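Local coordinates for esterase (Uncultured bacterium, PDB 5EGN) that degrades N-acyl homoserine lactones, the signals of bacterial quorum sensing, as a lactonase of the alpha/beta hydrolase family, at the interface of chains A and B. Sequence-based numbering; all coordinates share one arbitrary frame. Chains: chain A/B, Esterase.

The interface of chains A and B. Residues chain A 31, 160, 163-164, 167-168, 246; chain B 36-37, 40-41.
B:Tyr36 and A:His168 meet across a two-fold symmetric interface between two alpha/beta hydrolase subunits, a worked example of aromatic side chains from one copy packing against a helix of the other. The helix is 159-168 of chain A; the aromatic residues come from helix 36-39 of chain B and the loop that follows it. The pairing belongs to the deposited assembly and may not be the biological one.

A hydrogen bond joins the phenol OH of B:Tyr36 to the imidazole NE2 of A:His168, 2.6 Å long and fairly straight at 155°; which partner donates is not settled. CG of B:Tyr36 lies anti to its backbone N (chi1 178°), which sends the ring out toward chain A, and the two side chains run nearly at right angles. A phenylalanine in place of B:Tyr36 would probably leave NE2 of A:His168 without this mate and the imidazole freer to turn.

Ring faces carry much of the remaining contact. CE1 of A:His168 sits above the centre of the B:Phe40 ring, 3.9 Å from CE2, while the amide ND2 of A:Asn31 comes tip to tip with CZ of the same ring, with the two planes 41° apart. One face of B:Phe37 receives CG of A:Glu160 in a CH-pi contact 4.0 Å from the ring centroid, nearer the edge of the ring than its middle; CD2 of B:Tyr36, from its own chain, lies over the middle of the opposite face, which probably helps hold the ring in place.

Aliphatic groups fill in between. The two methyls of A:Val164 fork against B:Tyr36: CG2 lies over one ring face near the rim, and CG1 is 3.8 Å from CE2, also touching B:Phe37. Methyl CD2 of A:Leu246 meets CZ of B:Phe37 tip to tip at 3.9 Å. On helix 159-168, one turn on from A:Val164, CB of A:Ala167 packs 3.6 Å from CA of B:Pro41, whose ring carbon CD also reaches A:Val164 CG2.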
# COMPACT_ATOMS: atom_id res chain seq x y z
N ASN A 31 -2.63 -8.19 -3.10
CA ASN A 31 -3.83 -7.52 -2.63
C ASN A 31 -3.88 -6.07 -3.08
O ASN A 31 -3.06 -5.64 -3.90
CB ASN A 31 -3.93 -7.59 -1.10
CG ASN A 31 -2.72 -7.00 -0.41
OD1 ASN A 31 -2.56 -5.78 -0.34
ND2 ASN A 31 -1.88 -7.87 0.14
N GLU A 160 12.96 -4.30 -4.31
CA GLU A 160 11.90 -4.38 -3.32
C GLU A 160 10.59 -4.91 -3.92
O GLU A 160 9.74 -5.44 -3.19
CB GLU A 160 11.66 -3.01 -2.69
CG GLU A 160 11.15 -1.95 -3.65
CD GLU A 160 12.26 -1.10 -4.24
OE1 GLU A 160 13.44 -1.47 -4.08
OE2 GLU A 160 11.96 -0.05 -4.84
N ALA A 163 10.94 -8.62 -4.09
CA ALA A 163 10.90 -8.97 -2.68
C ALA A 163 9.47 -9.07 -2.14
O ALA A 163 9.07 -10.10 -1.58
CB ALA A 163 11.70 -7.96 -1.86
N VAL A 164 8.70 -8.01 -2.31
CA VAL A 164 7.35 -7.95 -1.76
C VAL A 164 6.43 -8.95 -2.47
O VAL A 164 5.49 -9.47 -1.86
CB VAL A 164 6.75 -6.52 -1.85
CG1 VAL A 164 6.38 -6.15 -3.28
CG2 VAL A 164 5.53 -6.40 -0.95
N ALA A 167 7.09 -12.22 -1.12
CA ALA A 167 6.54 -12.22 0.23
C ALA A 167 5.03 -12.47 0.21
O ALA A 167 4.49 -13.10 1.12
CB ALA A 167 6.84 -10.91 0.92
N HIS A 168 4.36 -11.97 -0.82
CA HIS A 168 2.90 -12.06 -0.92
C HIS A 168 2.36 -13.49 -0.83
O HIS A 168 1.38 -13.74 -0.12
CB HIS A 168 2.42 -11.42 -2.22
CG HIS A 168 2.03 -9.98 -2.08
ND1 HIS A 168 1.01 -9.57 -1.25
CD2 HIS A 168 2.51 -8.86 -2.67
CE1 HIS A 168 0.88 -8.26 -1.33
NE2 HIS A 168 1.78 -7.80 -2.18
N LEU A 246 4.05 -0.57 -10.48
CA LEU A 246 5.08 -0.51 -9.44
C LEU A 246 6.46 -0.23 -10.02
O LEU A 246 7.28 0.45 -9.40
CB LEU A 246 5.11 -1.81 -8.64
CG LEU A 246 4.08 -1.96 -7.52
CD1 LEU A 246 4.32 -3.25 -6.75
CD2 LEU A 246 4.12 -0.76 -6.60
N TYR B 36 3.87 -0.72 2.48
CA TYR B 36 3.60 -1.85 1.57
C TYR B 36 4.82 -2.73 1.34
O TYR B 36 4.72 -3.95 1.37
CB TYR B 36 3.07 -1.35 0.21
CG TYR B 36 2.83 -2.47 -0.78
CD1 TYR B 36 1.78 -3.36 -0.62
CD2 TYR B 36 3.67 -2.66 -1.88
CE1 TYR B 36 1.56 -4.40 -1.51
CE2 TYR B 36 3.47 -3.69 -2.78
CZ TYR B 36 2.41 -4.56 -2.59
OH TYR B 36 2.19 -5.59 -3.47
N PHE B 37 5.97 -2.11 1.13
CA PHE B 37 7.18 -2.87 0.83
C PHE B 37 7.86 -3.43 2.07
O PHE B 37 8.80 -4.23 1.95
CB PHE B 37 8.17 -2.02 0.04
CG PHE B 37 7.73 -1.71 -1.36
CD1 PHE B 37 7.82 -2.68 -2.36
CD2 PHE B 37 7.23 -0.47 -1.69
CE1 PHE B 37 7.41 -2.40 -3.65
CE2 PHE B 37 6.83 -0.18 -2.98
CZ PHE B 37 6.92 -1.14 -3.96
N PHE B 40 4.91 -7.00 4.18
CA PHE B 40 4.81 -8.40 3.80
C PHE B 40 6.14 -9.18 3.80
O PHE B 40 6.14 -10.36 4.14
CB PHE B 40 4.13 -8.52 2.44
CG PHE B 40 2.71 -8.04 2.44
CD1 PHE B 40 1.68 -8.86 2.87
CD2 PHE B 40 2.40 -6.75 2.04
CE1 PHE B 40 0.38 -8.42 2.89
CE2 PHE B 40 1.09 -6.30 2.05
CZ PHE B 40 0.08 -7.14 2.48
N PRO B 41 7.25 -8.54 3.41
CA PRO B 41 8.52 -9.25 3.65
C PRO B 41 8.76 -9.55 5.12
O PRO B 41 9.29 -10.62 5.45
CB PRO B 41 9.57 -8.27 3.11
CG PRO B 41 8.85 -7.55 2.02
CD PRO B 41 7.44 -7.38 2.52